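Local coordinates for PA0821 (Pseudomonas aeruginosa, PDB 7DRG), which probably serves as the immunity protein (antitoxin) that neutralises a putative VRR-NUC nuclease effector of the type VI secretion system, at the interface of chains A and B. Numbering follows the deposited sequence. Chains: chain A/B, PA0821.

Contact 1 and contact 2 are neighbouring patches of one interface between two copies of PA0821, their C-alpha centres about 8 Å apart. They share A:Phe200 and B:Leu11: the phenylalanine of helix 198-204 in chain A and a leucine of the N-terminal helix 4-13 in chain B. Contact 1 is the apolar part, where the A:Phe200 ring lies against that helix; contact 2 adds polar links, gathered around B:Arg204. The whole interface departs from exact two-fold symmetry. The pairing may belong to the crystal rather than to the protein in solution.

Contact 1: the interface of chains A and B. Residues chain A 200, 205; chain B 4, 7-8, 11, 24.
A:Phe200 of helix 198-204 and B:Leu11 of helix 4-13 form the apolar centre of this patch, with loop residues A:Met205 and B:Leu24 at its sides. The methyl CD1 of the leucine sits over one face of the phenyl ring, 3.8 Å from its centroid. The methyl is displaced toward the rim and comes nearest to A:Phe200 CG, at 3.5 Å from B:Leu11 CD1. With CG of A:Phe200 anti to the backbone N (chi1 179°), the ring reaches away from its own helix and lies against helix 4-13 of chain B. Its far end meets the preceding turn of that helix, where A:Phe200 CZ packs 3.6 Å from B:Leu7 CB, the two side chains crossing at about a right angle. B:Leu24 is a looser neighbour, its CD1 4.3 Å from A:Phe200 CE1. On the other flank, selenomethionine A:Met205 extends its chain past B:Pro4, with CG 3.9 Å from the proline CB, and its selenium lies 4.1 Å from B:Ala8 CB. At the polar rim, the ring carbon A:Phe200 CE2 rests 3.6 Å from the backbone carbonyl oxygen O of B:Pro4, and B:Ala8 N lies near the same carbon. A:Phe200 hides 73 Å² of its surface here, the most of any residue in the patch. The patch provides apolar packing for the A-B pairing in the crystal, which may or may not reflect a dimer in solution.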
# COMPACT_ATOMS: atom_id res chain seq x y z
N PHE A 200 -3.13 3.29 2.25
CA PHE A 200 -3.64 3.57 3.59
C PHE A 200 -3.91 5.06 3.76
O PHE A 200 -4.95 5.45 4.30
CB PHE A 200 -2.65 3.09 4.65
CG PHE A 200 -3.10 3.37 6.05
CD1 PHE A 200 -4.03 2.55 6.67
CD2 PHE A 200 -2.59 4.45 6.75
CE1 PHE A 200 -4.45 2.81 7.96
CE2 PHE A 200 -3.01 4.72 8.03
CZ PHE A 200 -3.94 3.90 8.64
N MSE A 205 -6.19 8.84 5.70
CA MSE A 205 -5.67 10.21 5.88
C MSE A 205 -5.64 10.96 4.55
O MSE A 205 -4.57 11.40 4.12
CB MSE A 205 -4.27 10.17 6.50
CG MSE A 205 -4.16 9.37 7.79
SE MSE A 205 -2.31 9.10 8.43
CE MSE A 205 -2.03 10.84 9.26
N PRO B 4 -5.45 6.79 13.23
CA PRO B 4 -4.67 6.38 12.04
C PRO B 4 -3.16 6.48 12.21
O PRO B 4 -2.43 5.90 11.39
CB PRO B 4 -5.16 7.34 10.94
CG PRO B 4 -6.47 7.85 11.42
CD PRO B 4 -6.32 7.93 12.91
N LEU B 7 -1.01 3.26 13.07
CA LEU B 7 -0.99 2.37 11.91
C LEU B 7 -0.09 2.92 10.81
O LEU B 7 0.61 2.15 10.14
CB LEU B 7 -2.41 2.17 11.39
CG LEU B 7 -3.16 1.01 12.04
CD1 LEU B 7 -4.64 1.20 11.80
CD2 LEU B 7 -2.68 -0.32 11.46
N ALA B 8 -0.09 4.23 10.60
CA ALA B 8 0.82 4.82 9.63
C ALA B 8 2.27 4.56 10.01
O ALA B 8 3.12 4.31 9.14
CB ALA B 8 0.56 6.32 9.49
N LEU B 11 2.98 0.75 9.34
CA LEU B 11 3.08 0.45 7.91
C LEU B 11 4.37 0.98 7.30
O LEU B 11 4.91 0.37 6.37
CB LEU B 11 1.87 1.03 7.18
CG LEU B 11 0.55 0.34 7.51
CD1 LEU B 11 -0.62 1.15 6.96
CD2 LEU B 11 0.54 -1.07 6.95
N LEU B 24 -11.03 -1.65 6.95
CA LEU B 24 -10.04 -0.63 7.30
C LEU B 24 -9.68 0.25 6.11
O LEU B 24 -9.54 1.47 6.25
CB LEU B 24 -8.76 -1.29 7.84
CG LEU B 24 -7.60 -0.33 8.10
CD1 LEU B 24 -7.87 0.57 9.30
CD2 LEU B 24 -6.29 -1.07 8.28

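Contact 2: the interface of chains A and B. Residues chain A 195, 197, 200; chain B 11-12, 200, 204.
The loop before helix 198-204 of chain A, together with the start of that helix, meets two elements of chain B: the end of helix 4-13 and the C-terminal end of helix 191-204. A:Ser197 and B:Arg204 make a direct hydrogen bond across, with NH1 of the guanidinium donating to the serine hydroxyl OG at 3.0 Å. This bond is bent, 137° at the hydrogen, and the hydroxyl lies 23° out of the guanidinium plane. The other terminal nitrogen is aimed better: B:Arg204 NH2 donates to the backbone carbonyl O of B:Leu11 at 2.7 Å, nearly straight, in the carbonyl plane and on a lone pair. A bend at chi3 of B:Arg204 helps turn the guanidinium toward these two acceptors, so that one arginine ties its own N-terminal helix to chain A. B:Leu11 CD2 lies over the rim of one guanidinium face, and the carboxyl carbon of the poorly ordered A:Glu195, as modelled, over the rim of the opposite one. A:Glu195 OE1 forms a salt bridge with B:Arg204 NH2 at 3.4 Å, the two planes 35° apart. OE1 also lies 3.1 Å from B:Leu11 O, unfavourable if both only accept, a further reason to treat this carboxylate position as doubtful. Its other oxygen, OE2, reaches the backbone O of B:Arg204 through water 1. Both the bridge and the water link are therefore probably soft. Beside this polar cluster, B:Phe200 presents its edge to A:Ser197 CA, and its CZ packs 3.8 Å from A:Ser197 CB. B:Arg204 CD lies over the rim of one face of that ring and the backbone N of A:Phe200 over the rim of the other. The two copies of residue 200 thus occupy different surroundings, in keeping with an inexact two-fold. The site adds polar links beside the apolar packing and probably helps to set how chain A sits against two helices of chain B, in a pairing that may be confined to the crystal.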
# COMPACT_ATOMS: atom_id res chain seq x y z
N GLU A 195 8.25 2.57 3.21
CA GLU A 195 7.17 2.52 2.23
C GLU A 195 6.19 3.65 2.49
O GLU A 195 5.79 3.87 3.65
CB GLU A 195 6.45 1.17 2.29
CG GLU A 195 7.38 -0.03 2.19
CD GLU A 195 7.06 -1.14 3.20
OE1 GLU A 195 6.94 -0.84 4.41
OE2 GLU A 195 6.95 -2.31 2.78
N SER A 197 2.98 3.75 1.92
CA SER A 197 1.66 3.25 2.32
C SER A 197 0.56 4.12 1.71
O SER A 197 -0.39 4.50 2.39
CB SER A 197 1.51 3.16 3.84
OG SER A 197 2.62 2.50 4.43
N PHE A 200 -3.13 3.29 2.25
CA PHE A 200 -3.64 3.57 3.59
C PHE A 200 -3.91 5.06 3.76
O PHE A 200 -4.95 5.45 4.30
CB PHE A 200 -2.65 3.09 4.65
CG PHE A 200 -3.10 3.37 6.05
CD1 PHE A 200 -4.03 2.55 6.67
CD2 PHE A 200 -2.59 4.45 6.75
CE1 PHE A 200 -4.45 2.81 7.96
CE2 PHE A 200 -3.01 4.72 8.03
CZ PHE A 200 -3.94 3.90 8.64
N LEU B 11 2.98 0.75 9.34
CA LEU B 11 3.08 0.45 7.91
C LEU B 11 4.37 0.98 7.30
O LEU B 11 4.91 0.37 6.37
CB LEU B 11 1.87 1.03 7.18
CG LEU B 11 0.55 0.34 7.51
CD1 LEU B 11 -0.62 1.15 6.96
CD2 LEU B 11 0.54 -1.07 6.95
N ALA B 12 4.89 2.10 7.81
CA ALA B 12 6.10 2.68 7.24
C ALA B 12 7.33 1.80 7.46
O ALA B 12 8.29 1.92 6.70
CB ALA B 12 6.35 4.07 7.82
N PHE B 200 -3.85 -3.92 -0.75
CA PHE B 200 -2.82 -3.03 -0.24
C PHE B 200 -1.60 -3.82 0.23
O PHE B 200 -0.46 -3.45 -0.06
CB PHE B 200 -3.42 -2.20 0.90
CG PHE B 200 -2.42 -1.41 1.69
CD1 PHE B 200 -1.56 -0.52 1.07
CD2 PHE B 200 -2.38 -1.52 3.07
CE1 PHE B 200 -0.66 0.24 1.82
CE2 PHE B 200 -1.49 -0.78 3.82
CZ PHE B 200 -0.62 0.10 3.19
N ARG B 204 2.94 -4.75 -1.25
CA ARG B 204 4.10 -4.64 -0.37
C ARG B 204 4.77 -5.98 -0.07
O ARG B 204 5.94 -5.99 0.32
CB ARG B 204 3.68 -4.01 0.96
CG ARG B 204 2.92 -2.71 0.81
CD ARG B 204 1.94 -2.52 1.96
NE ARG B 204 2.61 -2.57 3.26
CZ ARG B 204 3.09 -1.50 3.89
NH1 ARG B 204 2.98 -0.30 3.34
NH2 ARG B 204 3.68 -1.64 5.07
O HOH W 1 7.72 -4.06 0.52